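Local coordinates for protein putative citrate lyase (Ralstonia eutropha, PDB 3QQW) that probably acts as a magnesium-dependent lyase of the HpcH/HpaI aldolase/citrate lyase family, possibly cleaving (S)-citramalyl-CoA, at residues Lys17-Leu22 / Gly248-Trp253; Leu112-Val117 / Asn169-Asp174. One frame throughout, in Å; residues are numbered along the deposited sequence.

Interaction 1: residues Lys17-Leu22 / Gly248-Trp253; sequences KSFPVL and GFLRMW
The ring of Phe-19 reaches Leu-250 with its outer end, CE2 and CZ both lying 3.6 Å from CD1 of the leucine, while the ring and the leucine branch meet at a slant. With CG anti to the backbone N (chi1 -166°), the phenylalanine ring points across to Leu-250. CD of Pro-20 rests above one face of the ring near its rim, and His-185 of a second subunit stacks with the same ring, placing this apolar pair at a subunit interface. Farther into the barrel, Arg-251 runs extended from CG to NE and brings its guanidinium against the base of Leu-22, with NH1 3.5 Å from CB. This is a van der Waals approach; the charged end is held by salt bridges from NH2 to Glu-26 and Asp-50 and by a hydrogen bond from NH1 to Ala-23 O. A water joins the backbones between the two pairs, donating to Leu-250 O at 2.7 Å and to Leu-22 O at 3.0 Å. With no direct hydrogen bond between them, the segments are joined by apolar packing and one bridging water, whereas the arginine's charge is probably balanced by the two carboxylates on the first two strands.

Interaction 2: residues Leu112-Val117 / Asn169-Asp174; sequences LAYITV and NIEVLD
Tyr-114 and Glu-171 meet near the N-terminal ends of strands 115-117 and 170-175 of a TIM barrel, and Thr-116 and Asp-174 do so deeper inside. These strands are the fourth and sixth of the eight-stranded parallel barrel, with strand 148-152 between them, so side chains and water span the gap. The direct contacts are loose: OE2 of Glu-171 comes no nearer than 4.0 Å to CB of Tyr-114, approaching its ring obliquely, and OD2 of Asp-174 lies 4.0 Å from CG2 of Thr-116, those two side chains crossing at about a right angle. Hydrogen bonds to neighbouring residues hold the polar ends: Tyr-114 OH pairs with Thr-52 OG1, Glu-171 OE2 with His-149 NE2, and Asp-174 OD1 with Trp-253 NE1. His-149, from the intervening strand, also stacks on the Tyr-114 ring. The side chain of Thr-116 is about 4 Å from that of Arg-88, a predicted substrate-binding residue, which puts this interior network beside the probable active site. Water supplies the polar links between the segments. Glu-171 places its CG between backbone N and carbonyl carbon (chi1 65°) and then extends, which carries the carboxylate across to one molecule that donates to Ala-113 O at 2.6 Å and to Glu-171 OE2 at 2.8 Å. A second water accepts from Thr-116 OG1 at 2.5 Å and donates to Asp-174 OD2 at 3.0 Å.

Overall arrangement
From the N terminus, the chain first passes through 17-22, the loop leading into strand 25-29, and only after winding almost fully round the barrel does it reach 248-253, where interaction 1 closes a long loop beside the junction of the last and first strands. Interaction 2 closes a shorter loop, from 112-117 to 169-174, lying wholly within the longer one, so the two nest without crossing. The centres of the two contacts lie about 11 Å apart. They meet inside the barrel, where Leu-22 packs with CD1 on Val-172 CG2 at 3.5 Å and with CD2 on Glu-171 OE1 at 3.6 Å. Together they join strands 115-117, 170-175 and 251-254 and the loop into strand 25-29.

Interaction 1: residues Lys17-Leu22 / Gly248-Trp253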
ATOM      1  N   LYS C  17       2.066  25.935   0.063  1.00 83.85           N
ATOM      2  CA  LYS C  17       1.445  26.150   1.376  1.00 80.42           C
ATOM      3  C   LYS C  17       2.461  25.776   2.459  1.00 80.28           C
ATOM      4  O   LYS C  17       3.198  24.796   2.301  1.00 79.99           O
ATOM      5  CB  LYS C  17       0.153  25.337   1.521  1.00 80.60           C
ATOM      6  N   SER C  18       2.539  26.570   3.533  1.00 73.39           N
ATOM      7  CA  SER C  18       3.474  26.297   4.624  1.00 71.04           C
ATOM      8  C   SER C  18       2.981  25.116   5.475  1.00 69.79           C
ATOM      9  O   SER C  18       1.780  25.054   5.795  1.00 68.20           O
ATOM     10  CB  SER C  18       3.660  27.535   5.493  1.00 74.90           C
ATOM     11  OG  SER C  18       4.529  27.300   6.592  1.00 81.94           O
ATOM     12  N   PHE C  19       3.908  24.169   5.818  1.00 61.62           N
ATOM     13  CA  PHE C  19       3.602  23.009   6.660  1.00 56.45           C
ATOM     14  C   PHE C  19       3.209  23.472   8.073  1.00 58.95           C
ATOM     15  O   PHE C  19       3.829  24.413   8.573  1.00 60.17           O
ATOM     16  CB  PHE C  19       4.780  22.040   6.710  1.00 56.47           C
ATOM     17  CG  PHE C  19       4.429  20.687   7.278  1.00 54.05           C
ATOM     18  CD1 PHE C  19       3.708  19.757   6.524  1.00 53.88           C
ATOM     19  CD2 PHE C  19       4.836  20.324   8.557  1.00 52.46           C
ATOM     20  CE1 PHE C  19       3.401  18.499   7.040  1.00 50.70           C
ATOM     21  CE2 PHE C  19       4.537  19.063   9.062  1.00 52.07           C
ATOM     22  CZ  PHE C  19       3.816  18.161   8.298  1.00 48.40           C
ATOM     23  N   PRO C  20       2.146  22.918   8.706  1.00 53.63           N
ATOM     24  CA  PRO C  20       1.753  23.427  10.023  1.00 52.98           C
ATOM     25  C   PRO C  20       2.769  23.080  11.092  1.00 58.31           C
ATOM     26  O   PRO C  20       3.262  21.944  11.129  1.00 58.88           O
ATOM     27  CB  PRO C  20       0.398  22.758  10.298  1.00 53.19           C
ATOM     28  CG  PRO C  20       0.030  22.024   9.050  1.00 56.95           C
ATOM     29  CD  PRO C  20       1.286  21.791   8.293  1.00 53.70           C
ATOM     30  N   VAL C  21       3.090  24.067  11.946  1.00 54.40           N
ATOM     31  CA  VAL C  21       4.028  23.845  13.036  1.00 54.63           C
ATOM     32  C   VAL C  21       3.203  23.621  14.287  1.00 52.51           C
ATOM     33  O   VAL C  21       2.655  24.553  14.893  1.00 51.01           O
ATOM     34  CB  VAL C  21       5.144  24.904  13.183  1.00 62.67           C
ATOM     35  CG1 VAL C  21       6.040  24.851  11.957  1.00 65.38           C
ATOM     36  CG2 VAL C  21       4.607  26.319  13.392  1.00 62.94           C
ATOM     37  N   LEU C  22       3.030  22.332  14.602  1.00 43.39           N
ATOM     38  CA  LEU C  22       2.222  21.955  15.731  1.00 38.63           C
ATOM     39  C   LEU C  22       3.037  21.206  16.731  1.00 42.18           C
ATOM     40  O   LEU C  22       3.996  20.515  16.374  1.00 43.01           O
ATOM     41  CB  LEU C  22       1.030  21.100  15.274  1.00 35.93           C
ATOM     42  CG  LEU C  22       0.095  21.704  14.238  1.00 37.93           C
ATOM     43  CD1 LEU C  22      -0.748  20.639  13.611  1.00 34.85           C
ATOM     44  CD2 LEU C  22      -0.781  22.772  14.853  1.00 39.98           C
ATOM     45  N   GLY C 248       6.862   7.971  10.281  1.00 41.31           N
ATOM     46  CA  GLY C 248       6.786   9.373   9.880  1.00 40.74           C
ATOM     47  C   GLY C 248       5.721  10.212  10.571  1.00 43.35           C
ATOM     48  O   GLY C 248       5.308  11.247  10.035  1.00 41.32           O
ATOM     49  N   PHE C 249       5.270   9.770  11.776  1.00 38.77           N
ATOM     50  CA  PHE C 249       4.325  10.529  12.596  1.00 36.53           C
ATOM     51  C   PHE C 249       5.081  11.687  13.215  1.00 41.88           C
ATOM     52  O   PHE C 249       6.272  11.544  13.508  1.00 42.18           O
ATOM     53  CB  PHE C 249       3.678   9.649  13.668  1.00 36.57           C
ATOM     54  CG  PHE C 249       2.671   8.670  13.120  1.00 35.62           C
ATOM     55  CD1 PHE C 249       1.337   9.025  12.988  1.00 37.72           C
ATOM     56  CD2 PHE C 249       3.043   7.380  12.784  1.00 36.56           C
ATOM     57  CE1 PHE C 249       0.384   8.097  12.547  1.00 37.13           C
ATOM     58  CE2 PHE C 249       2.095   6.460  12.323  1.00 38.29           C
ATOM     59  CZ  PHE C 249       0.773   6.822  12.206  1.00 34.50           C
ATOM     60  N   LEU C 250       4.418  12.855  13.361  1.00 38.06           N
ATOM     61  CA  LEU C 250       5.049  14.076  13.848  1.00 36.82           C
ATOM     62  C   LEU C 250       4.352  14.609  15.086  1.00 39.25           C
ATOM     63  O   LEU C 250       4.680  15.692  15.612  1.00 39.18           O
ATOM     64  CB  LEU C 250       4.977  15.103  12.702  1.00 36.98           C
ATOM     65  CG  LEU C 250       5.851  14.822  11.479  1.00 41.22           C
ATOM     66  CD1 LEU C 250       5.590  15.834  10.397  1.00 41.62           C
ATOM     67  CD2 LEU C 250       7.321  14.826  11.855  1.00 38.92           C
ATOM     68  N   ARG C 251       3.365  13.849  15.540  1.00 34.30           N
ATOM     69  CA  ARG C 251       2.547  14.176  16.700  1.00 34.11           C
ATOM     70  C   ARG C 251       2.014  12.877  17.288  1.00 38.23           C
ATOM     71  O   ARG C 251       1.962  11.856  16.601  1.00 37.03           O
ATOM     72  CB  ARG C 251       1.412  15.103  16.259  1.00 32.72           C
ATOM     73  CG  ARG C 251       0.566  15.739  17.337  1.00 35.46           C
ATOM     74  CD  ARG C 251      -0.164  16.858  16.624  1.00 38.07           C
ATOM     75  NE  ARG C 251      -1.334  17.363  17.327  1.00 36.43           N
ATOM     76  CZ  ARG C 251      -1.395  18.554  17.904  1.00 44.04           C
ATOM     77  NH1 ARG C 251      -0.333  19.338  17.926  1.00 34.65           N
ATOM     78  NH2 ARG C 251      -2.522  18.972  18.455  1.00 37.57           N
HETATM   79  N   MSE C 252       1.629  12.916  18.572  1.00 35.95           N
HETATM   80  CA  MSE C 252       1.060  11.772  19.252  1.00 34.26           C
HETATM   81  C   MSE C 252       0.167  12.226  20.357  1.00 39.01           C
HETATM   82  O   MSE C 252       0.511  13.153  21.092  1.00 40.42           O
HETATM   83  CB  MSE C 252       2.168  10.874  19.809  1.00 36.64           C
HETATM   84  CG  MSE C 252       1.673   9.513  20.217  1.00 41.35           C
HETATM   85 SE   MSE C 252       3.167   8.397  20.589  0.75 47.33          SE
HETATM   86  CE  MSE C 252       2.344   7.229  21.912  1.00 44.77           C
ATOM     87  N   TRP C 253      -0.940  11.511  20.532  1.00 34.74           N
ATOM     88  CA  TRP C 253      -1.903  11.761  21.594  1.00 34.49           C
ATOM     89  C   TRP C 253      -1.364  11.340  22.956  1.00 41.35           C
ATOM     90  O   TRP C 253      -0.583  10.399  23.070  1.00 42.95           O
ATOM     91  CB  TRP C 253      -3.198  11.006  21.305  1.00 33.13           C
ATOM     92  CG  TRP C 253      -4.056  11.585  20.220  1.00 33.89           C
ATOM     93  CD1 TRP C 253      -3.692  12.497  19.273  1.00 36.67           C
ATOM     94  CD2 TRP C 253      -5.431  11.269  19.967  1.00 33.29           C
ATOM     95  NE1 TRP C 253      -4.759  12.790  18.459  1.00 36.65           N
ATOM     96  CE2 TRP C 253      -5.848  12.059  18.870  1.00 37.36           C
ATOM     97  CE3 TRP C 253      -6.382  10.452  20.616  1.00 34.21           C
ATOM     98  CZ2 TRP C 253      -7.159  12.014  18.364  1.00 35.68           C
ATOM     99  CZ3 TRP C 253      -7.684  10.422  20.123  1.00 34.88           C
ATOM    100  CH2 TRP C 253      -8.052  11.169  18.991  1.00 34.90           C
TER
HETATM  101  O   HOH W   1       3.625  18.024  14.771  1.00 35.39           O

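Interaction 2: residues Leu112-Val117 / Asn169-Asp174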
ATOM      1  N   LEU C 112     -10.616  29.002  20.194  1.00 35.89           N
ATOM      2  CA  LEU C 112     -10.636  27.606  19.745  1.00 34.95           C
ATOM      3  C   LEU C 112      -9.481  27.313  18.795  1.00 39.44           C
ATOM      4  O   LEU C 112      -9.365  27.957  17.755  1.00 39.92           O
ATOM      5  CB  LEU C 112     -11.980  27.280  19.097  1.00 35.21           C
ATOM      6  CG  LEU C 112     -12.260  25.806  18.712  1.00 38.34           C
ATOM      7  CD1 LEU C 112     -12.237  24.868  19.923  1.00 35.34           C
ATOM      8  CD2 LEU C 112     -13.575  25.713  18.010  1.00 40.08           C
ATOM      9  N   ALA C 113      -8.588  26.381  19.191  1.00 34.34           N
ATOM     10  CA  ALA C 113      -7.390  26.060  18.424  1.00 32.81           C
ATOM     11  C   ALA C 113      -7.709  25.152  17.224  1.00 36.18           C
ATOM     12  O   ALA C 113      -7.098  25.308  16.162  1.00 37.52           O
ATOM     13  CB  ALA C 113      -6.357  25.394  19.321  1.00 32.79           C
ATOM     14  N   TYR C 114      -8.641  24.198  17.405  1.00 29.14           N
ATOM     15  CA  TYR C 114      -9.036  23.214  16.400  1.00 28.86           C
ATOM     16  C   TYR C 114     -10.250  22.420  16.847  1.00 36.60           C
ATOM     17  O   TYR C 114     -10.601  22.415  18.035  1.00 35.68           O
ATOM     18  CB  TYR C 114      -7.880  22.222  16.083  1.00 27.72           C
ATOM     19  CG  TYR C 114      -7.323  21.541  17.302  1.00 27.26           C
ATOM     20  CD1 TYR C 114      -7.882  20.356  17.783  1.00 29.03           C
ATOM     21  CD2 TYR C 114      -6.230  22.072  17.983  1.00 27.97           C
ATOM     22  CE1 TYR C 114      -7.389  19.737  18.933  1.00 27.91           C
ATOM     23  CE2 TYR C 114      -5.739  21.470  19.139  1.00 27.53           C
ATOM     24  CZ  TYR C 114      -6.321  20.305  19.609  1.00 31.68           C
ATOM     25  OH  TYR C 114      -5.808  19.696  20.730  1.00 33.21           O
ATOM     26  N   ILE C 115     -10.844  21.687  15.894  1.00 33.69           N
ATOM     27  CA  ILE C 115     -11.924  20.752  16.160  1.00 32.83           C
ATOM     28  C   ILE C 115     -11.445  19.394  15.670  1.00 36.96           C
ATOM     29  O   ILE C 115     -10.967  19.263  14.539  1.00 36.22           O
ATOM     30  CB  ILE C 115     -13.283  21.179  15.538  1.00 36.15           C
ATOM     31  CG1 ILE C 115     -13.889  22.323  16.353  1.00 36.19           C
ATOM     32  CG2 ILE C 115     -14.265  19.999  15.437  1.00 36.39           C
ATOM     33  CD1 ILE C 115     -14.903  23.061  15.628  1.00 35.96           C
ATOM     34  N   THR C 116     -11.546  18.396  16.546  1.00 34.14           N
ATOM     35  CA  THR C 116     -11.210  17.013  16.253  1.00 33.43           C
ATOM     36  C   THR C 116     -12.516  16.313  15.880  1.00 39.82           C
ATOM     37  O   THR C 116     -13.491  16.344  16.643  1.00 40.46           O
ATOM     38  CB  THR C 116     -10.458  16.397  17.401  1.00 34.97           C
ATOM     39  OG1 THR C 116      -9.243  17.122  17.569  1.00 43.79           O
ATOM     40  CG2 THR C 116     -10.139  14.937  17.163  1.00 33.08           C
ATOM     41  N   VAL C 117     -12.542  15.745  14.667  1.00 36.16           N
ATOM     42  CA  VAL C 117     -13.711  15.056  14.104  1.00 35.46           C
ATOM     43  C   VAL C 117     -13.440  13.543  14.145  1.00 37.59           C
ATOM     44  O   VAL C 117     -12.531  13.044  13.465  1.00 34.90           O
ATOM     45  CB  VAL C 117     -14.023  15.564  12.670  1.00 37.60           C
ATOM     46  CG1 VAL C 117     -15.231  14.864  12.071  1.00 39.62           C
ATOM     47  CG2 VAL C 117     -14.184  17.071  12.636  1.00 35.33           C
ATOM     48  N   ASN C 169      -8.823  23.155   5.353  1.00 40.58           N
ATOM     49  CA  ASN C 169      -8.624  23.447   6.773  1.00 39.61           C
ATOM     50  C   ASN C 169      -8.241  22.252   7.635  1.00 42.13           C
ATOM     51  O   ASN C 169      -8.271  22.373   8.845  1.00 44.44           O
ATOM     52  CB  ASN C 169      -9.842  24.164   7.382  1.00 44.08           C
ATOM     53  CG  ASN C 169     -10.279  25.357   6.568  1.00 63.89           C
ATOM     54  OD1 ASN C 169      -9.466  26.083   5.982  1.00 54.36           O
ATOM     55  ND2 ASN C 169     -11.583  25.544   6.453  1.00 62.47           N
ATOM     56  N   ILE C 170      -7.806  21.141   7.048  1.00 37.46           N
ATOM     57  CA  ILE C 170      -7.309  20.009   7.835  1.00 35.25           C
ATOM     58  C   ILE C 170      -5.840  20.276   8.097  1.00 37.66           C
ATOM     59  O   ILE C 170      -5.082  20.610   7.175  1.00 37.46           O
ATOM     60  CB  ILE C 170      -7.563  18.624   7.163  1.00 37.31           C
ATOM     61  CG1 ILE C 170      -9.081  18.385   6.966  1.00 37.69           C
ATOM     62  CG2 ILE C 170      -6.907  17.445   7.958  1.00 32.71           C
ATOM     63  CD1 ILE C 170      -9.398  17.132   6.158  1.00 40.11           C
ATOM     64  N   GLU C 171      -5.443  20.174   9.357  1.00 34.07           N
ATOM     65  CA  GLU C 171      -4.031  20.352   9.703  1.00 34.63           C
ATOM     66  C   GLU C 171      -3.485  19.074  10.335  1.00 37.70           C
ATOM     67  O   GLU C 171      -2.268  18.892  10.355  1.00 40.71           O
ATOM     68  CB  GLU C 171      -3.789  21.586  10.588  1.00 36.19           C
ATOM     69  CG  GLU C 171      -4.421  21.485  11.962  1.00 47.93           C
ATOM     70  CD  GLU C 171      -4.037  22.570  12.947  1.00 47.49           C
ATOM     71  OE1 GLU C 171      -3.448  23.595  12.536  1.00 46.76           O
ATOM     72  OE2 GLU C 171      -4.376  22.401  14.139  1.00 39.42           O
ATOM     73  N   VAL C 172      -4.368  18.173  10.801  1.00 30.88           N
ATOM     74  CA  VAL C 172      -3.949  16.899  11.378  1.00 30.99           C
ATOM     75  C   VAL C 172      -4.849  15.748  10.889  1.00 35.97           C
ATOM     76  O   VAL C 172      -6.066  15.909  10.776  1.00 35.50           O
ATOM     77  CB  VAL C 172      -3.900  16.900  12.941  1.00 33.69           C
ATOM     78  CG1 VAL C 172      -3.637  15.508  13.494  1.00 33.09           C
ATOM     79  CG2 VAL C 172      -2.889  17.878  13.500  1.00 32.62           C
ATOM     80  N   LEU C 173      -4.221  14.577  10.630  1.00 31.99           N
ATOM     81  CA  LEU C 173      -4.857  13.282  10.416  1.00 30.18           C
ATOM     82  C   LEU C 173      -4.451  12.451  11.610  1.00 33.04           C
ATOM     83  O   LEU C 173      -3.257  12.270  11.868  1.00 31.15           O
ATOM     84  CB  LEU C 173      -4.507  12.593   9.094  1.00 30.67           C
ATOM     85  CG  LEU C 173      -4.951  13.276   7.789  1.00 36.02           C
ATOM     86  CD1 LEU C 173      -4.650  12.379   6.601  1.00 35.97           C
ATOM     87  CD2 LEU C 173      -6.465  13.622   7.807  1.00 36.61           C
ATOM     88  N   ASP C 174      -5.440  12.022  12.407  1.00 32.37           N
ATOM     89  CA  ASP C 174      -5.195  11.242  13.615  1.00 32.93           C
ATOM     90  C   ASP C 174      -5.422   9.791  13.368  1.00 34.76           C
ATOM     91  O   ASP C 174      -6.468   9.419  12.847  1.00 34.64           O
ATOM     92  CB  ASP C 174      -6.146  11.713  14.745  1.00 35.64           C
ATOM     93  CG  ASP C 174      -5.904  13.091  15.273  1.00 41.37           C
ATOM     94  OD1 ASP C 174      -4.832  13.320  15.824  1.00 40.89           O
ATOM     95  OD2 ASP C 174      -6.832  13.921  15.200  1.00 53.14           O
TER
HETATM   96  O   HOH W   2      -4.605  24.784  15.662  1.00 34.61           O
HETATM   97  O   HOH W   3      -7.079  15.978  17.376  1.00 28.71           O